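Local coordinates for protein tryptophan decarboxylase 1 (Oryza sativa subsp. japonica, PDB 6KHO) that decarboxylates L-tryptophan to tryptamine, and 5-hydroxy-L-tryptophan to serotonin, as a pyridoxal 5'-phosphate-dependent homodimer in the serotonin pathway, at residues E137-A142 with G168-G173; D144-M149 with C338-V343; M179-V184 with G351-N356; R344-L349 with K374-G379; N362-S365 with E369-D372. All blocks are in the same frame, centred on the assembly; numbering follows the deposited sequence.

Interaction 1 of 5, residues E137-A142 with G168-G173; sequences EMEVLA and GGVILG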
# COMPACT_ATOMS: atom_id res chain seq x y z
N GLU A 137 -14.24 1.93 -11.61
CA GLU A 137 -14.91 1.03 -12.53
C GLU A 137 -13.92 0.13 -13.27
O GLU A 137 -14.25 -1.01 -13.57
CB GLU A 137 -15.76 1.83 -13.52
CG GLU A 137 -16.87 2.60 -12.79
CD GLU A 137 -18.16 2.78 -13.60
OE1 GLU A 137 -18.30 2.19 -14.69
OE2 GLU A 137 -19.03 3.54 -13.13
N MET A 138 -12.72 0.63 -13.57
CA MET A 138 -11.73 -0.25 -14.20
C MET A 138 -11.20 -1.27 -13.21
O MET A 138 -10.88 -2.40 -13.60
CB MET A 138 -10.58 0.55 -14.79
CG MET A 138 -9.51 -0.35 -15.42
SD MET A 138 -8.65 0.43 -16.82
CE MET A 138 -9.82 0.05 -18.15
N GLU A 139 -11.03 -0.88 -11.95
CA GLU A 139 -10.64 -1.87 -10.96
C GLU A 139 -11.67 -2.98 -10.87
O GLU A 139 -11.33 -4.17 -10.83
CB GLU A 139 -10.44 -1.21 -9.60
CG GLU A 139 -10.02 -2.19 -8.51
CD GLU A 139 -9.32 -1.51 -7.35
OE1 GLU A 139 -8.70 -0.43 -7.56
OE2 GLU A 139 -9.43 -2.03 -6.22
N VAL A 140 -12.95 -2.62 -10.84
CA VAL A 140 -14.01 -3.64 -10.81
C VAL A 140 -13.95 -4.50 -12.06
O VAL A 140 -14.08 -5.73 -12.00
CB VAL A 140 -15.38 -2.97 -10.63
CG1 VAL A 140 -16.49 -3.99 -10.85
CG2 VAL A 140 -15.48 -2.35 -9.22
N LEU A 141 -13.74 -3.89 -13.23
CA LEU A 141 -13.70 -4.66 -14.46
C LEU A 141 -12.51 -5.61 -14.50
O LEU A 141 -12.64 -6.77 -14.89
CB LEU A 141 -13.68 -3.71 -15.67
CG LEU A 141 -13.60 -4.33 -17.07
CD1 LEU A 141 -14.89 -5.02 -17.40
CD2 LEU A 141 -13.33 -3.24 -18.09
N ALA A 142 -11.33 -5.12 -14.09
CA ALA A 142 -10.15 -5.99 -14.06
C ALA A 142 -10.35 -7.16 -13.10
O ALA A 142 -9.98 -8.30 -13.41
CB ALA A 142 -8.90 -5.19 -13.66
N GLY A 168 -17.87 -9.60 -4.43
CA GLY A 168 -17.10 -8.55 -5.06
C GLY A 168 -15.65 -8.65 -4.62
O GLY A 168 -15.27 -9.57 -3.90
N GLY A 169 -14.86 -7.69 -5.09
CA GLY A 169 -13.43 -7.76 -4.89
C GLY A 169 -12.81 -6.40 -4.67
O GLY A 169 -13.47 -5.37 -4.80
N VAL A 170 -11.53 -6.41 -4.32
CA VAL A 170 -10.75 -5.19 -4.18
C VAL A 170 -9.29 -5.53 -4.46
O VAL A 170 -8.81 -6.61 -4.11
CB VAL A 170 -10.92 -4.56 -2.77
CG1 VAL A 170 -10.46 -5.53 -1.67
CG2 VAL A 170 -10.16 -3.22 -2.68
N ILE A 171 -8.59 -4.61 -5.11
CA ILE A 171 -7.15 -4.73 -5.28
C ILE A 171 -6.49 -4.05 -4.09
O ILE A 171 -6.73 -2.86 -3.83
CB ILE A 171 -6.68 -4.10 -6.60
CG1 ILE A 171 -7.31 -4.83 -7.79
CG2 ILE A 171 -5.16 -4.14 -6.67
CD1 ILE A 171 -7.04 -4.10 -9.15
N LEU A 172 -5.67 -4.80 -3.37
CA LEU A 172 -4.90 -4.32 -2.23
C LEU A 172 -3.42 -4.42 -2.56
O LEU A 172 -3.02 -4.99 -3.58
CB LEU A 172 -5.23 -5.13 -0.96
CG LEU A 172 -6.71 -5.17 -0.59
CD1 LEU A 172 -7.01 -6.19 0.53
CD2 LEU A 172 -7.19 -3.79 -0.19
N GLY A 173 -2.59 -3.85 -1.68
CA GLY A 173 -1.15 -3.93 -1.89
C GLY A 173 -0.58 -5.31 -1.59
O GLY A 173 0.31 -5.78 -2.31
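With CG trans to its main-chain nitrogen (chi1 -180°) and the chain beyond extended, E139 spans the gap from helix 133-149 to I171 on strand 168-172. I171 sets CG1 opposite its carbonyl carbon (chi1 -62°), which brings CD1 alongside the glutamate, 3.6 Å from E139 CG. A long acidic side chain suits this place because it combines an apolar stem with a polar end. The stem lies obliquely across the isoleucine, while the end accepts a hydrogen bond from I171 N, 2.9 Å from E139 OE2, at a fairly straight N-H...O angle of 162°. The donor comes from above the carboxylate plane rather than within it. The same oxygen lies 3.5 Å from I171 CB and 3.8 Å from V170 CG2, with aliphatic carbons of the strand beside it. The other oxygen, OE1, forms a salt bridge with R382, next in sequence to the cofactor-binding G381; the carboxylate therefore serves a backbone N-H and a charge at once. With an alanine here, the buried I171 N-H would probably lose its acceptor and R382 a charged partner. The bond also fits the position of the strand, which is outermost in its sheet within this chain. G168, V170 and L172 pair through their backbones with strand 339-343, and the intervening I171 turns its N-H to the other edge, where E139 meets it. Helix 386-420 covers the helix through L387 and W390 on M138 and M393 on A142, while E137 and L141 face the second subunit.

Interaction 2 of 5, residues D144-M149 with C338-V343; sequences DWLAQM and CTCLYV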
# COMPACT_ATOMS: atom_id res chain seq x y z
N ASP A 144 -13.19 -8.54 -12.29
CA ASP A 144 -14.15 -9.43 -12.94
C ASP A 144 -13.49 -10.26 -14.03
O ASP A 144 -13.73 -11.47 -14.13
CB ASP A 144 -15.30 -8.61 -13.50
CG ASP A 144 -16.51 -9.46 -13.80
OD1 ASP A 144 -16.60 -10.01 -14.92
OD2 ASP A 144 -17.34 -9.61 -12.89
N TRP A 145 -12.68 -9.63 -14.88
CA TRP A 145 -11.96 -10.37 -15.92
C TRP A 145 -11.09 -11.46 -15.31
O TRP A 145 -11.06 -12.59 -15.80
CB TRP A 145 -11.08 -9.43 -16.75
CG TRP A 145 -11.77 -8.60 -17.79
CD1 TRP A 145 -13.11 -8.35 -17.92
CD2 TRP A 145 -11.12 -7.88 -18.85
NE1 TRP A 145 -13.32 -7.52 -19.00
CE2 TRP A 145 -12.12 -7.22 -19.59
CE3 TRP A 145 -9.78 -7.75 -19.24
CZ2 TRP A 145 -11.82 -6.43 -20.70
CZ3 TRP A 145 -9.48 -6.97 -20.34
CH2 TRP A 145 -10.50 -6.31 -21.06
N LEU A 146 -10.32 -11.11 -14.27
CA LEU A 146 -9.45 -12.11 -13.63
C LEU A 146 -10.27 -13.23 -13.00
O LEU A 146 -9.89 -14.41 -13.07
CB LEU A 146 -8.57 -11.43 -12.58
CG LEU A 146 -7.68 -12.37 -11.74
CD1 LEU A 146 -6.72 -13.17 -12.64
CD2 LEU A 146 -6.91 -11.56 -10.70
N ALA A 147 -11.40 -12.89 -12.37
CA ALA A 147 -12.27 -13.91 -11.82
C ALA A 147 -12.77 -14.85 -12.91
O ALA A 147 -12.93 -16.06 -12.68
CB ALA A 147 -13.45 -13.27 -11.08
N GLN A 148 -13.01 -14.33 -14.12
CA GLN A 148 -13.40 -15.19 -15.24
C GLN A 148 -12.26 -16.11 -15.65
O GLN A 148 -12.48 -17.30 -15.88
CB GLN A 148 -13.86 -14.36 -16.43
CG GLN A 148 -15.15 -13.59 -16.23
CD GLN A 148 -15.50 -12.73 -17.42
OE1 GLN A 148 -15.50 -13.20 -18.56
NE2 GLN A 148 -15.79 -11.46 -17.17
N MET A 149 -11.04 -15.57 -15.76
CA MET A 149 -9.89 -16.42 -16.08
C MET A 149 -9.72 -17.53 -15.05
O MET A 149 -9.42 -18.68 -15.40
CB MET A 149 -8.61 -15.58 -16.17
CG MET A 149 -8.63 -14.49 -17.23
SD MET A 149 -6.97 -14.00 -17.75
CE MET A 149 -6.22 -13.47 -16.21
N CYS A 338 0.23 -5.55 -6.31
CA CYS A 338 -1.05 -5.94 -6.87
C CYS A 338 -1.53 -7.27 -6.26
O CYS A 338 -1.12 -8.34 -6.71
CB CYS A 338 -0.95 -6.08 -8.40
SG CYS A 338 -2.57 -6.41 -9.20
N THR A 339 -2.38 -7.21 -5.24
CA THR A 339 -3.00 -8.40 -4.66
C THR A 339 -4.50 -8.26 -4.80
O THR A 339 -5.06 -7.21 -4.46
CB THR A 339 -2.63 -8.58 -3.18
OG1 THR A 339 -1.21 -8.67 -3.06
CG2 THR A 339 -3.27 -9.85 -2.60
N CYS A 340 -5.16 -9.31 -5.29
CA CYS A 340 -6.60 -9.29 -5.53
C CYS A 340 -7.30 -10.09 -4.44
O CYS A 340 -6.96 -11.25 -4.23
CB CYS A 340 -6.92 -9.85 -6.91
SG CYS A 340 -6.19 -8.80 -8.22
N LEU A 341 -8.28 -9.48 -3.78
CA LEU A 341 -9.09 -10.14 -2.77
C LEU A 341 -10.52 -10.25 -3.27
O LEU A 341 -11.10 -9.25 -3.70
CB LEU A 341 -9.07 -9.36 -1.45
CG LEU A 341 -10.16 -9.74 -0.44
CD1 LEU A 341 -9.92 -11.18 0.07
CD2 LEU A 341 -10.19 -8.75 0.71
N TYR A 342 -11.10 -11.45 -3.18
CA TYR A 342 -12.49 -11.70 -3.55
C TYR A 342 -13.25 -12.20 -2.33
O TYR A 342 -12.72 -13.02 -1.57
CB TYR A 342 -12.60 -12.74 -4.67
CG TYR A 342 -11.97 -12.30 -5.98
CD1 TYR A 342 -10.63 -12.55 -6.24
CD2 TYR A 342 -12.72 -11.62 -6.95
CE1 TYR A 342 -10.04 -12.16 -7.44
CE2 TYR A 342 -12.15 -11.22 -8.16
CZ TYR A 342 -10.81 -11.49 -8.40
OH TYR A 342 -10.23 -11.09 -9.58
N VAL A 343 -14.48 -11.72 -2.14
CA VAL A 343 -15.31 -12.14 -1.01
C VAL A 343 -16.70 -12.47 -1.52
O VAL A 343 -17.18 -11.89 -2.49
CB VAL A 343 -15.37 -11.06 0.11
CG1 VAL A 343 -13.96 -10.71 0.61
CG2 VAL A 343 -16.07 -9.81 -0.38
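The hydroxyl of Y342 lies beside the L146 side chain and close to the helix backbone, with Y342 OH 3.5 Å from A147 N. The same OH is 3.4 Å from L146 CB and 3.5 Å from the CD2 branch of that leucine, the two side chains meeting at a slant. The ring body belongs to A147, whose CB sits 3.8 Å from Y342 CE2; a methyl group is small enough to let the ring approach the helix this closely. Beside the tyrosine, L146 CD2 touches C340 SG at 3.8 Å, an apolar contact between a branched tip and a compact, polarisable sulfur. In L146, CG stands trans to the main-chain nitrogen (chi1 176°), which brings CD2 within reach of both C340 SG and the Y342 hydroxyl. C340 and Y342 both send their side chains toward the helix because they are two apart in an extended strand. What fixes the hydroxyl is its hydrogen bond to the backbone oxygen of L143, one turn back on the same helix, so the buried polar tip is satisfied. A phenylalanine in its place would probably keep much of the ring packing but leave the L143 carbonyl without this bond to the strand. On the helix's other flank Q148 NE2 bonds D144 OD1 at 2.8 Å and also A68 of the second subunit. The segment 144-149 and strand 339-343 run nearly at right angles (79°), their axes 10.4 Å apart. L152 and F156 pack on the tyrosine, M326 of strand 323-326 touches L146, and helix 386-420 lies against W145 and M149.

Interaction 3 of 5, residues M179-V184 with G351-N356; sequences MLVTLV and GSLETN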
# COMPACT_ATOMS: atom_id res chain seq x y z
N MET A 179 -5.52 -10.53 4.42
CA MET A 179 -5.74 -11.32 5.62
C MET A 179 -6.30 -10.46 6.73
O MET A 179 -7.23 -10.87 7.44
CB MET A 179 -4.44 -11.98 6.06
CG MET A 179 -4.05 -13.15 5.21
SD MET A 179 -2.34 -13.64 5.52
CE MET A 179 -2.24 -15.11 4.51
N LEU A 180 -5.75 -9.26 6.91
CA LEU A 180 -6.15 -8.42 8.04
C LEU A 180 -7.61 -8.01 7.94
O LEU A 180 -8.36 -8.06 8.93
CB LEU A 180 -5.25 -7.18 8.11
CG LEU A 180 -5.64 -6.09 9.12
CD1 LEU A 180 -5.74 -6.66 10.55
CD2 LEU A 180 -4.63 -4.96 9.10
N VAL A 181 -8.05 -7.60 6.75
CA VAL A 181 -9.42 -7.09 6.67
C VAL A 181 -10.43 -8.23 6.80
O VAL A 181 -11.50 -8.05 7.39
CB VAL A 181 -9.63 -6.25 5.39
CG1 VAL A 181 -8.67 -5.05 5.34
CG2 VAL A 181 -9.51 -7.09 4.11
N THR A 182 -10.11 -9.42 6.29
CA THR A 182 -11.05 -10.53 6.48
C THR A 182 -11.02 -11.05 7.91
O THR A 182 -12.05 -11.49 8.42
CB THR A 182 -10.78 -11.68 5.50
OG1 THR A 182 -9.43 -12.15 5.62
CG2 THR A 182 -11.05 -11.22 4.06
N LEU A 183 -9.85 -11.03 8.56
CA LEU A 183 -9.80 -11.36 9.99
C LEU A 183 -10.64 -10.39 10.80
O LEU A 183 -11.29 -10.80 11.77
CB LEU A 183 -8.36 -11.35 10.50
CG LEU A 183 -7.51 -12.58 10.24
CD1 LEU A 183 -6.03 -12.19 10.29
CD2 LEU A 183 -7.85 -13.64 11.28
N VAL A 184 -10.62 -9.11 10.45
CA VAL A 184 -11.39 -8.13 11.20
C VAL A 184 -12.88 -8.38 11.00
O VAL A 184 -13.66 -8.33 11.95
CB VAL A 184 -10.98 -6.70 10.80
CG1 VAL A 184 -12.05 -5.70 11.24
CG2 VAL A 184 -9.64 -6.36 11.45
N GLY A 351 -19.07 -3.54 6.49
CA GLY A 351 -19.63 -3.32 7.82
C GLY A 351 -18.58 -2.95 8.85
O GLY A 351 -18.82 -2.12 9.73
N SER A 352 -17.40 -3.56 8.75
CA SER A 352 -16.29 -3.23 9.64
C SER A 352 -15.42 -2.07 9.15
O SER A 352 -14.82 -1.37 9.97
CB SER A 352 -15.39 -4.45 9.83
OG SER A 352 -16.09 -5.51 10.46
N LEU A 353 -15.34 -1.85 7.83
CA LEU A 353 -14.32 -0.97 7.27
C LEU A 353 -14.85 0.38 6.81
O LEU A 353 -14.04 1.29 6.54
CB LEU A 353 -13.64 -1.66 6.08
CG LEU A 353 -12.90 -2.97 6.36
CD1 LEU A 353 -12.45 -3.62 5.07
CD2 LEU A 353 -11.73 -2.69 7.28
N GLU A 354 -16.16 0.56 6.70
CA GLU A 354 -16.70 1.77 6.11
C GLU A 354 -16.59 2.95 7.07
O GLU A 354 -16.57 2.78 8.30
CB GLU A 354 -18.16 1.58 5.68
CG GLU A 354 -19.14 1.43 6.87
CD GLU A 354 -20.50 0.90 6.45
OE1 GLU A 354 -20.84 0.99 5.24
OE2 GLU A 354 -21.23 0.37 7.32
N THR A 355 -16.47 4.14 6.49
CA THR A 355 -16.56 5.43 7.18
C THR A 355 -17.43 6.34 6.33
O THR A 355 -17.65 6.08 5.14
CB THR A 355 -15.19 6.09 7.40
OG1 THR A 355 -14.53 6.24 6.12
CG2 THR A 355 -14.33 5.25 8.33
N ASN A 356 -17.93 7.41 6.92
CA ASN A 356 -18.79 8.35 6.19
C ASN A 356 -18.46 9.78 6.59
O ASN A 356 -19.32 10.53 7.04
CB ASN A 356 -20.27 8.02 6.43
CG ASN A 356 -21.19 8.65 5.38
OD1 ASN A 356 -20.78 8.91 4.24
ND2 ASN A 356 -22.44 8.89 5.75
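S352, in the last turn of helix 346-353, meets V184 of helix 175-194 through its methylene: S352 CB lies 3.8 Å from V184 CG1. That methyl stands trans to the valine's main-chain nitrogen (chi1 163°), which directs it at the serine. The serine hydroxyl hydrogen-bonds D188 OD2, one turn farther along helix 175-194, so this small residue offers carbon to V184 and oxygen to an acid of the same helix. L353 follows and carries the apolar part of the contact. Its CD1 branch reaches V181, with L353 CD1 3.9 Å from V181 CB and 4.1 Å from V181 CG1, the two side chains crossing at about a right angle. The contact thus joins two helices of the cofactor-binding domain right beside the dimer interface: the backbone oxygen of L353 accepts a hydrogen bond from K219 of the second subunit, and L223 of that subunit packs on both L353 and V184. At E354 the chain leaves helical geometry, and T355 then gives its carbonyl oxygen to K374. The chemistry comes down to two small carbon contacts, a valine with a leucine and a valine with a serine methylene, with polar bonds next to them. The carbon distances are consistent with ordinary van der Waals packing, whereas the S352-D188 bond ties the two helices directly and probably helps set their register, and K219 links L353 to the dimer partner.

Interaction 4 of 5, residues R344-L349 with K374-G379; sequences RDTHRL and KDMQVG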
# COMPACT_ATOMS: atom_id res chain seq x y z
N ARG A 344 -17.37 -13.42 -0.84
CA ARG A 344 -18.72 -13.76 -1.24
C ARG A 344 -19.76 -12.77 -0.73
O ARG A 344 -20.85 -12.69 -1.31
CB ARG A 344 -19.07 -15.18 -0.80
CG ARG A 344 -18.62 -16.20 -1.85
CD ARG A 344 -18.78 -17.62 -1.36
NE ARG A 344 -20.13 -17.87 -0.89
CZ ARG A 344 -20.44 -18.74 0.06
NH1 ARG A 344 -19.48 -19.44 0.66
NH2 ARG A 344 -21.70 -18.91 0.42
N ASP A 345 -19.44 -11.98 0.30
CA ASP A 345 -20.38 -10.99 0.83
C ASP A 345 -19.63 -9.71 1.20
O ASP A 345 -19.10 -9.60 2.31
CB ASP A 345 -21.13 -11.55 2.04
CG ASP A 345 -22.31 -10.67 2.43
OD1 ASP A 345 -22.42 -9.56 1.89
OD2 ASP A 345 -23.12 -11.10 3.28
N THR A 346 -19.62 -8.73 0.29
CA THR A 346 -18.88 -7.50 0.57
C THR A 346 -19.44 -6.79 1.80
O THR A 346 -18.68 -6.14 2.53
CB THR A 346 -18.90 -6.59 -0.64
OG1 THR A 346 -20.22 -6.08 -0.84
CG2 THR A 346 -18.47 -7.37 -1.86
N HIS A 347 -20.73 -6.94 2.08
CA HIS A 347 -21.34 -6.31 3.25
C HIS A 347 -20.63 -6.72 4.55
O HIS A 347 -20.55 -5.92 5.49
CB HIS A 347 -22.83 -6.66 3.29
CG HIS A 347 -23.60 -5.94 4.36
ND1 HIS A 347 -23.61 -4.57 4.48
CD2 HIS A 347 -24.42 -6.42 5.33
CE1 HIS A 347 -24.39 -4.23 5.50
NE2 HIS A 347 -24.90 -5.33 6.02
N ARG A 348 -20.10 -7.95 4.61
CA ARG A 348 -19.35 -8.38 5.79
C ARG A 348 -18.09 -7.55 5.99
O ARG A 348 -17.67 -7.30 7.12
CB ARG A 348 -19.00 -9.87 5.69
CG ARG A 348 -20.17 -10.86 5.63
CD ARG A 348 -20.57 -11.40 7.02
NE ARG A 348 -21.55 -12.50 6.94
CZ ARG A 348 -22.39 -12.83 7.91
NH1 ARG A 348 -23.25 -13.84 7.76
NH2 ARG A 348 -22.40 -12.15 9.06
N LEU A 349 -17.44 -7.13 4.89
CA LEU A 349 -16.24 -6.31 5.00
C LEU A 349 -16.57 -4.84 5.21
O LEU A 349 -16.02 -4.19 6.10
CB LEU A 349 -15.36 -6.47 3.76
CG LEU A 349 -14.10 -7.31 3.88
CD1 LEU A 349 -14.42 -8.66 4.45
CD2 LEU A 349 -13.50 -7.44 2.49
N LYS A 374 -12.42 2.78 -0.52
CA LYS A 374 -11.95 3.03 0.85
C LYS A 374 -12.67 2.14 1.87
O LYS A 374 -12.12 1.87 2.94
CB LYS A 374 -12.14 4.49 1.23
CG LYS A 374 -13.60 4.93 1.31
CD LYS A 374 -13.68 6.35 1.85
CE LYS A 374 -15.11 6.79 2.09
NZ LYS A 374 -15.65 6.10 3.31
N ASP A 375 -13.88 1.67 1.55
CA ASP A 375 -14.65 0.86 2.47
C ASP A 375 -14.31 -0.62 2.36
O ASP A 375 -14.95 -1.44 3.02
CB ASP A 375 -16.15 1.08 2.24
CG ASP A 375 -16.61 2.51 2.53
OD1 ASP A 375 -15.95 3.24 3.30
OD2 ASP A 375 -17.65 2.91 1.97
N MET A 376 -13.32 -0.98 1.54
CA MET A 376 -12.87 -2.36 1.38
C MET A 376 -11.40 -2.53 1.73
O MET A 376 -10.81 -3.57 1.39
CB MET A 376 -13.12 -2.83 -0.06
CG MET A 376 -14.58 -2.84 -0.46
SD MET A 376 -15.33 -4.40 0.04
CE MET A 376 -14.55 -5.54 -1.11
N GLN A 377 -10.79 -1.56 2.40
CA GLN A 377 -9.35 -1.57 2.66
C GLN A 377 -9.10 -0.87 3.99
O GLN A 377 -10.02 -0.32 4.60
CB GLN A 377 -8.56 -0.86 1.55
CG GLN A 377 -8.86 0.63 1.50
CD GLN A 377 -8.14 1.38 0.37
OE1 GLN A 377 -7.74 0.78 -0.63
NE2 GLN A 377 -7.97 2.68 0.54
N VAL A 378 -7.83 -0.85 4.41
CA VAL A 378 -7.47 -0.18 5.66
C VAL A 378 -7.50 1.34 5.50
O VAL A 378 -8.10 2.06 6.32
CB VAL A 378 -6.09 -0.67 6.14
CG1 VAL A 378 -5.53 0.24 7.24
CG2 VAL A 378 -6.21 -2.12 6.62
N GLY A 379 -6.86 1.88 4.46
CA GLY A 379 -6.66 3.30 4.32
C GLY A 379 -7.78 4.02 3.57
O GLY A 379 -8.81 3.45 3.23
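D375, beside L349 across the contact, carries a carboxylate gripped on one oxygen: K374 NZ forms a salt bridge with D375 OD1 at 2.9 Å, on the syn side and 22° out of plane, and T355 N adds a weak bond to the same oxygen. In this fold type I PLP enzyme, the pair joins the first turn of helix 346-353, N-capped by D345, whose OD1 accepts a weak bond from H347 N, to the loop leading to the cofactor pocket; G379 itself touches PLP. The other flat group is the Q377 amide. Its NE2 donates to G379 O, which lies in the amide plane although NE2 sits above the carbonyl plane of G379; NE2 also bonds G381 O, and OE1 bonds R382 NE. Between the segments the contact is apolar. M376 suits it because an unbranched thioether can curl: all three of its torsions are near -60° to -90° (chi2 -86°), which turns the end of the chain toward the helix. M376 SD lies 4.2 Å from T346 CB, and V170 of strand 168-172 also packs on M376. L349, also resting on L341 and V343, closes the contact with its CD2 methyl 4.2 Å from M376 CE.

Interaction 5 of 5, residues N362-S365 with E369-D372; sequences NHAS and EVTD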
# COMPACT_ATOMS: atom_id res chain seq x y z
N ASN A 362 -21.12 12.40 -1.29
CA ASN A 362 -21.48 12.73 -2.67
C ASN A 362 -22.71 11.93 -3.06
O ASN A 362 -23.04 10.90 -2.46
CB ASN A 362 -20.32 12.45 -3.63
CG ASN A 362 -19.96 10.98 -3.67
OD1 ASN A 362 -20.46 10.22 -4.51
ND2 ASN A 362 -19.11 10.56 -2.74
N HIS A 363 -23.38 12.41 -4.11
CA HIS A 363 -24.65 11.82 -4.51
C HIS A 363 -24.50 10.36 -4.92
O HIS A 363 -25.33 9.53 -4.56
CB HIS A 363 -25.28 12.65 -5.64
CG HIS A 363 -25.58 14.07 -5.25
ND1 HIS A 363 -26.09 14.40 -4.00
CD2 HIS A 363 -25.44 15.23 -5.92
CE1 HIS A 363 -26.24 15.71 -3.94
NE2 HIS A 363 -25.85 16.24 -5.08
N ALA A 364 -23.44 10.02 -5.66
CA ALA A 364 -23.26 8.63 -6.10
C ALA A 364 -23.08 7.68 -4.91
O ALA A 364 -23.70 6.61 -4.87
CB ALA A 364 -22.06 8.54 -7.05
N SER A 365 -22.23 8.05 -3.96
CA SER A 365 -22.07 7.25 -2.75
C SER A 365 -23.39 7.09 -2.00
O SER A 365 -23.71 6.01 -1.51
CB SER A 365 -21.02 7.88 -1.83
OG SER A 365 -19.69 7.63 -2.28
N GLU A 369 -25.38 2.89 -5.32
CA GLU A 369 -25.15 2.19 -6.58
C GLU A 369 -23.66 2.00 -6.90
O GLU A 369 -23.35 1.34 -7.89
CB GLU A 369 -25.84 2.92 -7.74
CG GLU A 369 -27.39 2.95 -7.68
CD GLU A 369 -28.08 1.57 -7.79
OE1 GLU A 369 -27.41 0.53 -8.00
OE2 GLU A 369 -29.33 1.52 -7.67
N VAL A 370 -22.75 2.53 -6.08
CA VAL A 370 -21.32 2.35 -6.27
C VAL A 370 -20.73 1.81 -4.97
O VAL A 370 -21.27 2.01 -3.89
CB VAL A 370 -20.61 3.68 -6.67
CG1 VAL A 370 -21.15 4.19 -7.98
CG2 VAL A 370 -20.77 4.75 -5.56
N THR A 371 -19.60 1.11 -5.09
CA THR A 371 -18.81 0.75 -3.92
C THR A 371 -17.60 1.67 -3.87
O THR A 371 -16.81 1.71 -4.82
CB THR A 371 -18.38 -0.73 -3.94
OG1 THR A 371 -19.54 -1.57 -3.89
CG2 THR A 371 -17.54 -1.05 -2.69
N ASP A 372 -17.48 2.45 -2.80
CA ASP A 372 -16.29 3.26 -2.58
C ASP A 372 -15.23 2.37 -1.97
O ASP A 372 -15.46 1.76 -0.91
CB ASP A 372 -16.61 4.46 -1.69
CG ASP A 372 -17.70 5.34 -2.27
OD1 ASP A 372 -17.57 5.72 -3.46
OD2 ASP A 372 -18.68 5.64 -1.57
O HOH W 1 -18.73 7.99 -5.08
O HOH W 2 -22.97 3.68 -2.93
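A364 and V370 make the apolar part of the contact between the short helix 363-366 and the irregular chain after it. With CG1 of V370 opposite the carbonyl carbon (chi1 -61°), CG2 falls between the main-chain nitrogen and carbonyl carbon, where it meets the helix: V370 CG2 is 3.5 Å from A364 O and 4.3 Å from A364 CB. Alanine's small side chain lets the valine lie close to the backbone. The direct polar link is a hydrogen bond from S365 OG to D372 OD2, modelled at 2.3 Å; so short a length is doubtful and may reflect coordinate error. Capping is the work of N362, an N-cap residue whose OD1 accepts from S365 N at 2.9 Å with an angle of 168°, the donor arriving from above the amide's carbonyl plane, so that the serine backbone is held. Its ND2 bonds the backbone oxygen of L360 and makes a weak bond to S365 OG. Water supplies the last group of bonds. One molecule donates to N362 OD1 and, at 3.0 Å, to D372 OD1; the other bridges the backbone oxygens, 2.8 Å from S365 O and 2.6 Å from V370 O, joining two acceptors that could not bond each other. Outside, W129 packs on A364 and V370 and gives its backbone N-H to D372 OD1, which ties the pair to the loop before helix 133-149. On the dimer side, H363 bonds E463 of the second subunit, from which P59 touches V370.

Interactions 1 and 2 share helix 133-149 and rest on adjacent strands of one sheet: L172 N lies 2.7 Å from T339 O, and the centres of the two interactions are about 7 Å apart. Interactions 3 and 4 share helix 346-353, and their centres are about 5 Å apart; T355 OG1 and K374 NZ come within 3.0 Å. Interaction 4 packs against both the sheet and interaction 5, which is nested in the loop it closes. This loop, holding the proton donor Y359, leads on to G379, V380 and G381 of the PLP pocket. The side chains of I171 and C340 lie about 11 Å from bound PLP, that of V181 about 12 Å, while those of D375 and D372 each lie about 6 Å from a calcium ion.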